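Local coordinates for conserved protein (Methanothermobacter thermautotrophicus, PDB 1I36), which is of unknown function but binds NADP and structurally resembles the 3-hydroxyacid dehydrogenases, at residues R218-E221 with E222-V226; R208-S211 with S212-A216. The protein carries 1 engineered substitution. All blocks are in the same frame, centred on the assembly; numbering follows the deposited sequence.

Contact 1 (R218-E221 with E222-V226)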
ATOM      1  N   ARG A 218     -19.303  -3.626   5.897  1.00 39.15           N
ATOM      2  CA  ARG A 218     -19.208  -4.442   4.692  1.00 40.31           C
ATOM      3  C   ARG A 218     -17.752  -4.854   4.447  1.00 38.39           C
ATOM      4  O   ARG A 218     -17.486  -5.999   4.088  1.00 35.62           O
ATOM      5  CB  ARG A 218     -19.773  -3.696   3.477  1.00 44.75           C
ATOM      6  CG  ARG A 218     -19.681  -4.475   2.138  1.00 50.11           C
ATOM      7  CD  ARG A 218     -20.473  -5.806   2.152  1.00 55.77           C
ATOM      8  NE  ARG A 218     -20.132  -6.684   1.017  1.00 60.32           N
ATOM      9  CZ  ARG A 218     -19.885  -7.994   1.117  1.00 62.86           C
ATOM     10  NH1 ARG A 218     -19.941  -8.602   2.299  1.00 63.80           N
ATOM     11  NH2 ARG A 218     -19.551  -8.699   0.038  1.00 63.78           N
ATOM     12  N   ARG A 219     -16.819  -3.925   4.675  1.00 35.22           N
ATOM     13  CA  ARG A 219     -15.398  -4.194   4.491  1.00 33.83           C
ATOM     14  C   ARG A 219     -14.913  -5.325   5.389  1.00 29.98           C
ATOM     15  O   ARG A 219     -14.047  -6.112   5.001  1.00 28.62           O
ATOM     16  CB  ARG A 219     -14.558  -2.940   4.786  1.00 37.00           C
ATOM     17  CG  ARG A 219     -14.674  -1.827   3.759  1.00 41.10           C
ATOM     18  CD  ARG A 219     -14.090  -2.220   2.403  1.00 43.55           C
ATOM     19  NE  ARG A 219     -13.762  -1.027   1.637  1.00 46.14           N
ATOM     20  CZ  ARG A 219     -14.640  -0.294   0.963  1.00 48.26           C
ATOM     21  NH1 ARG A 219     -15.924  -0.644   0.934  1.00 49.41           N
ATOM     22  NH2 ARG A 219     -14.246   0.840   0.391  1.00 49.80           N
ATOM     23  N   TYR A 220     -15.440  -5.369   6.606  1.00 27.33           N
ATOM     24  CA  TYR A 220     -15.067  -6.395   7.568  1.00 29.59           C
ATOM     25  C   TYR A 220     -15.495  -7.778   7.070  1.00 28.77           C
ATOM     26  O   TYR A 220     -14.710  -8.737   7.137  1.00 26.99           O
ATOM     27  CB  TYR A 220     -15.698  -6.110   8.924  1.00 32.56           C
ATOM     28  CG  TYR A 220     -15.414  -7.179   9.929  1.00 36.25           C
ATOM     29  CD1 TYR A 220     -14.163  -7.271  10.528  1.00 37.62           C
ATOM     30  CD2 TYR A 220     -16.394  -8.106  10.288  1.00 39.31           C
ATOM     31  CE1 TYR A 220     -13.882  -8.249  11.462  1.00 40.89           C
ATOM     32  CE2 TYR A 220     -16.126  -9.099  11.230  1.00 42.42           C
ATOM     33  CZ  TYR A 220     -14.865  -9.162  11.813  1.00 43.17           C
ATOM     34  OH  TYR A 220     -14.578 -10.131  12.751  1.00 45.36           O
ATOM     35  N   GLU A 221     -16.730  -7.858   6.568  1.00 30.17           N
ATOM     36  CA  GLU A 221     -17.293  -9.099   6.031  1.00 33.38           C
ATOM     37  C   GLU A 221     -16.477  -9.488   4.794  1.00 30.24           C
ATOM     38  O   GLU A 221     -16.146 -10.649   4.599  1.00 29.65           O
ATOM     39  CB  GLU A 221     -18.760  -8.916   5.599  1.00 37.97           C
ATOM     40  CG  GLU A 221     -19.774  -8.473   6.676  1.00 44.76           C
ATOM     41  CD  GLU A 221     -19.829  -9.381   7.885  1.00 49.67           C
ATOM     42  OE1 GLU A 221     -19.855 -10.625   7.720  1.00 52.93           O
ATOM     43  OE2 GLU A 221     -19.853  -8.838   9.016  1.00 53.35           O
ATOM     44  N   GLU A 222     -16.182  -8.503   3.952  1.00 26.81           N
ATOM     45  CA  GLU A 222     -15.409  -8.729   2.743  1.00 27.65           C
ATOM     46  C   GLU A 222     -14.021  -9.269   3.047  1.00 27.55           C
ATOM     47  O   GLU A 222     -13.525 -10.131   2.322  1.00 27.29           O
ATOM     48  CB  GLU A 222     -15.293  -7.458   1.920  1.00 28.82           C
ATOM     49  CG  GLU A 222     -16.518  -7.094   1.094  1.00 32.94           C
ATOM     50  CD  GLU A 222     -16.386  -5.717   0.432  1.00 36.90           C
ATOM     51  OE1 GLU A 222     -15.691  -4.849   0.997  1.00 38.30           O
ATOM     52  OE2 GLU A 222     -16.974  -5.485  -0.638  1.00 39.66           O
ATOM     53  N   MET A 223     -13.404  -8.791   4.128  1.00 24.99           N
ATOM     54  CA  MET A 223     -12.070  -9.262   4.499  1.00 24.32           C
ATOM     55  C   MET A 223     -12.087 -10.690   5.015  1.00 24.69           C
ATOM     56  O   MET A 223     -11.121 -11.411   4.826  1.00 22.42           O
ATOM     57  CB  MET A 223     -11.400  -8.355   5.532  1.00 23.86           C
ATOM     58  CG  MET A 223     -10.622  -7.203   4.934  1.00 26.21           C
ATOM     59  SD  MET A 223      -9.330  -7.673   3.749  1.00 25.36           S
ATOM     60  CE  MET A 223      -8.551  -8.874   4.550  1.00 16.29           C
ATOM     61  N   LYS A 224     -13.174 -11.101   5.675  1.00 27.37           N
ATOM     62  CA  LYS A 224     -13.272 -12.481   6.154  1.00 28.11           C
ATOM     63  C   LYS A 224     -13.244 -13.394   4.931  1.00 25.80           C
ATOM     64  O   LYS A 224     -12.575 -14.421   4.942  1.00 26.70           O
ATOM     65  CB  LYS A 224     -14.559 -12.708   6.957  1.00 34.87           C
ATOM     66  CG  LYS A 224     -14.638 -11.856   8.236  1.00 42.88           C
ATOM     67  CD  LYS A 224     -15.696 -12.340   9.242  1.00 46.97           C
ATOM     68  CE  LYS A 224     -17.112 -12.317   8.662  1.00 50.08           C
ATOM     69  NZ  LYS A 224     -18.167 -12.604   9.698  1.00 50.66           N
ATOM     70  N   GLU A 225     -13.915 -12.982   3.854  1.00 25.43           N
ATOM     71  CA  GLU A 225     -13.942 -13.773   2.616  1.00 27.14           C
ATOM     72  C   GLU A 225     -12.562 -13.800   1.992  1.00 25.51           C
ATOM     73  O   GLU A 225     -12.120 -14.839   1.518  1.00 25.81           O
ATOM     74  CB  GLU A 225     -14.920 -13.181   1.593  1.00 28.69           C
ATOM     75  CG  GLU A 225     -16.345 -13.090   2.073  1.00 37.11           C
ATOM     76  CD  GLU A 225     -17.276 -12.340   1.100  1.00 42.17           C
ATOM     77  OE1 GLU A 225     -16.809 -11.769   0.075  1.00 41.93           O
ATOM     78  OE2 GLU A 225     -18.496 -12.327   1.382  1.00 46.93           O
ATOM     79  N   VAL A 226     -11.911 -12.636   1.916  1.00 22.91           N
ATOM     80  CA  VAL A 226     -10.564 -12.556   1.355  1.00 22.75           C
ATOM     81  C   VAL A 226      -9.638 -13.498   2.115  1.00 21.49           C
ATOM     82  O   VAL A 226      -8.825 -14.192   1.519  1.00 22.63           O
ATOM     83  CB  VAL A 226      -9.978 -11.098   1.423  1.00 23.23           C
ATOM     84  CG1 VAL A 226      -8.451 -11.115   1.291  1.00 23.38           C
ATOM     85  CG2 VAL A 226     -10.585 -10.241   0.335  1.00 19.97           C
TER
HETATM   86  O   HOH W   1     -17.697  -8.212  -2.055  1.00 47.15           O
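Glu222 N bonds to Arg218 O at 2.8 Å, and the i to i+4 pattern runs on through Met223 to Arg219 O and Lys224 to Tyr220 O, with a weaker bond from Glu225 to Glu221 O. Arg218 sends CG anti to its own N (chi1 179°) and bends at chi2, which swings the guanidinium forward over Glu222. There CG of Glu222 sits 3.4 Å above the centre of the guanidinium plane. Arg218 NE and Glu222 OE2 form a long salt bridge of 3.8 Å; OE2 stands off the guanidinium plane, so no N-H is aimed at it and only the charges attract. A water completes the link, donating to Glu222 OE2 and weakly accepting from Arg218 NH2. Helix 216-231 belongs to the helical C-terminal part of a dehydrogenase-like fold, and Glu225, whose OE2 comes near the edge of the same guanidinium, bonds through OE1 to the NADP-binding Asn89. On another side of the helix CG of Lys224 lies over a face of the Tyr220 ring, and CD makes the nearest touch, 3.8 Å from Tyr220 CE2. The lysine then bends at chi3, and NZ reaches Glu221 OE1 in a weakly hydrogen-bonded 3.3 Å salt bridge.

Contact 2 (R208-S211 with S212-A216)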
ATOM      1  N   ARG A 208     -10.028   7.089  -0.017  1.00 52.87           N
ATOM      2  CA  ARG A 208      -9.962   5.667   0.318  1.00 53.43           C
ATOM      3  C   ARG A 208     -10.264   5.491   1.810  1.00 51.84           C
ATOM      4  O   ARG A 208     -10.961   4.564   2.213  1.00 52.47           O
ATOM      5  CB  ARG A 208      -8.560   5.117  -0.019  1.00 56.58           C
ATOM      6  CG  ARG A 208      -7.941   4.183   1.050  1.00 59.61           C
ATOM      7  CD  ARG A 208      -6.488   3.796   0.748  1.00 60.37           C
ATOM      8  NE  ARG A 208      -6.359   2.813  -0.331  1.00 63.39           N
ATOM      9  CZ  ARG A 208      -5.791   3.062  -1.511  1.00 64.93           C
ATOM     10  NH1 ARG A 208      -5.304   4.272  -1.767  1.00 64.83           N
ATOM     11  NH2 ARG A 208      -5.687   2.098  -2.425  1.00 63.59           N
ATOM     12  N   LEU A 209      -9.739   6.411   2.612  1.00 50.04           N
ATOM     13  CA  LEU A 209      -9.908   6.410   4.056  1.00 47.63           C
ATOM     14  C   LEU A 209     -11.367   6.624   4.435  1.00 47.12           C
ATOM     15  O   LEU A 209     -11.908   5.927   5.295  1.00 45.47           O
ATOM     16  CB  LEU A 209      -9.061   7.523   4.649  1.00 47.82           C
ATOM     17  CG  LEU A 209      -8.821   7.602   6.153  1.00 48.57           C
ATOM     18  CD1 LEU A 209      -7.737   6.616   6.570  1.00 45.08           C
ATOM     19  CD2 LEU A 209      -8.380   9.023   6.473  1.00 49.12           C
ATOM     20  N   LYS A 210     -11.988   7.618   3.806  1.00 46.55           N
ATOM     21  CA  LYS A 210     -13.388   7.936   4.053  1.00 45.92           C
ATOM     22  C   LYS A 210     -14.310   6.770   3.693  1.00 44.21           C
ATOM     23  O   LYS A 210     -15.149   6.381   4.492  1.00 42.76           O
ATOM     24  CB  LYS A 210     -13.791   9.180   3.263  1.00 48.93           C
ATOM     25  CG  LYS A 210     -13.429  10.500   3.928  1.00 52.19           C
ATOM     26  CD  LYS A 210     -14.229  10.707   5.215  1.00 55.19           C
ATOM     27  CE  LYS A 210     -15.730  10.889   4.948  1.00 55.31           C
ATOM     28  NZ  LYS A 210     -16.026  12.132   4.185  1.00 56.12           N
ATOM     29  N   SER A 211     -14.134   6.202   2.503  1.00 44.78           N
ATOM     30  CA  SER A 211     -14.956   5.084   2.057  1.00 46.81           C
ATOM     31  C   SER A 211     -14.813   3.874   2.978  1.00 47.55           C
ATOM     32  O   SER A 211     -15.804   3.206   3.292  1.00 46.61           O
ATOM     33  CB  SER A 211     -14.577   4.680   0.638  1.00 49.40           C
ATOM     34  OG  SER A 211     -14.466   5.817  -0.199  1.00 52.13           O
ATOM     35  N   SER A 212     -13.582   3.613   3.424  1.00 46.84           N
ATOM     36  CA  SER A 212     -13.294   2.487   4.314  1.00 47.40           C
ATOM     37  C   SER A 212     -14.002   2.609   5.655  1.00 46.75           C
ATOM     38  O   SER A 212     -14.357   1.601   6.280  1.00 46.58           O
ATOM     39  CB  SER A 212     -11.776   2.334   4.537  1.00 48.20           C
ATOM     40  OG  SER A 212     -11.176   1.637   3.453  1.00 50.08           O
ATOM     41  N   CYS A 213     -14.182   3.840   6.117  1.00 45.92           N
ATOM     42  CA  CYS A 213     -14.858   4.058   7.390  1.00 47.69           C
ATOM     43  C   CYS A 213     -16.378   4.013   7.210  1.00 45.35           C
ATOM     44  O   CYS A 213     -17.088   3.395   8.004  1.00 45.69           O
ATOM     45  CB  CYS A 213     -14.394   5.381   7.996  1.00 50.71           C
ATOM     46  SG  CYS A 213     -12.585   5.410   8.183  1.00 57.54           S
ATOM     47  N   ILE A 214     -16.858   4.621   6.129  1.00 44.39           N
ATOM     48  CA  ILE A 214     -18.281   4.660   5.804  1.00 44.70           C
ATOM     49  C   ILE A 214     -18.812   3.228   5.642  1.00 45.37           C
ATOM     50  O   ILE A 214     -19.814   2.847   6.258  1.00 46.43           O
ATOM     51  CB  ILE A 214     -18.515   5.476   4.490  1.00 45.71           C
ATOM     52  CG1 ILE A 214     -18.225   6.967   4.732  1.00 45.84           C
ATOM     53  CG2 ILE A 214     -19.940   5.277   3.965  1.00 46.51           C
ATOM     54  CD1 ILE A 214     -18.111   7.820   3.456  1.00 45.38           C
ATOM     55  N   HIS A 215     -18.074   2.413   4.893  1.00 43.83           N
ATOM     56  CA  HIS A 215     -18.461   1.030   4.631  1.00 42.73           C
ATOM     57  C   HIS A 215     -17.679   0.019   5.443  1.00 40.59           C
ATOM     58  O   HIS A 215     -17.445  -1.107   4.986  1.00 40.43           O
ATOM     59  CB  HIS A 215     -18.280   0.721   3.147  1.00 44.26           C
ATOM     60  CG  HIS A 215     -19.053   1.628   2.240  1.00 47.01           C
ATOM     61  ND1 HIS A 215     -20.432   1.662   2.217  1.00 47.46           N
ATOM     62  CD2 HIS A 215     -18.641   2.494   1.281  1.00 48.71           C
ATOM     63  CE1 HIS A 215     -20.837   2.499   1.279  1.00 47.73           C
ATOM     64  NE2 HIS A 215     -19.770   3.018   0.696  1.00 49.26           N
ATOM     65  N   ALA A 216     -17.329   0.388   6.669  1.00 39.38           N
ATOM     66  CA  ALA A 216     -16.545  -0.487   7.539  1.00 38.42           C
ATOM     67  C   ALA A 216     -17.159  -1.859   7.814  1.00 40.08           C
ATOM     68  O   ALA A 216     -16.446  -2.871   7.872  1.00 37.61           O
ATOM     69  CB  ALA A 216     -16.242   0.216   8.842  1.00 39.12           C
TER
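Ile214 lays its CG1 branch along the turn behind it, CG1 approaching Lys210 O at 3.1 Å, while its CD1 meets CE of Lys210, 4.2 Å away. The lysine coils outward through its bends at chi2, chi3 and chi4 and crosses the isoleucine at a slant. The other branch, CG2, stands 3.9 Å above the centre of the His215 ring. This ring, its CG anti to the carbonyl carbon (chi1 -57°), is turned back toward the preceding turn, bringing CD2 within 3.5 Å of Ser211 O. The same oxygen accepts the backbone N-H of His215, the first residue to leave helical geometry at the end of helix 202-214; His215 is also the N-cap residue of helix 216-231, so this one residue makes the corner between the two helices. On another side of the helix the hydroxyl of Ser212, beside its own N, turns back to Arg208 O in a weak 3.2 Å bond, and that carbonyl also accepts the N-H of Ser212. Ser211 OG likewise bonds back to Ser207 O. Ser212 OG has a further weak link to Ser170 OG on helix 154-182, whereas Cys213 packs against Leu249 of helix 238-249. Both serine hydroxyls thus find an acceptor on their own helix, Ser212 only weakly, and the last turn rests mainly on its backbone hydrogen bonds, with one loose aliphatic contact added and no salt bridge between the two segments.

Overall arrangement
Contact 2 comes first along the chain, on helix 202-214 and the one-residue corner that ends it; contact 1 follows on helix 216-231, and together they exemplify two consecutive helices joined by a short corner. Their centres are about 13 Å apart and on the same side of the chain's centre. They touch through Arg219 of contact 1, whose guanidinium packs on Ser211 and Ser212 of contact 2. Helices 154-182 and 238-249 meet both, so all four helices pack together in the helical C-terminal part of the chain. Contact 1 lies nearer the bound NADP (Arg218 about 7 Å from it, nearest atoms), while Arg208 of contact 2 makes a long, weak ion pair with Glu197 of the second subunit.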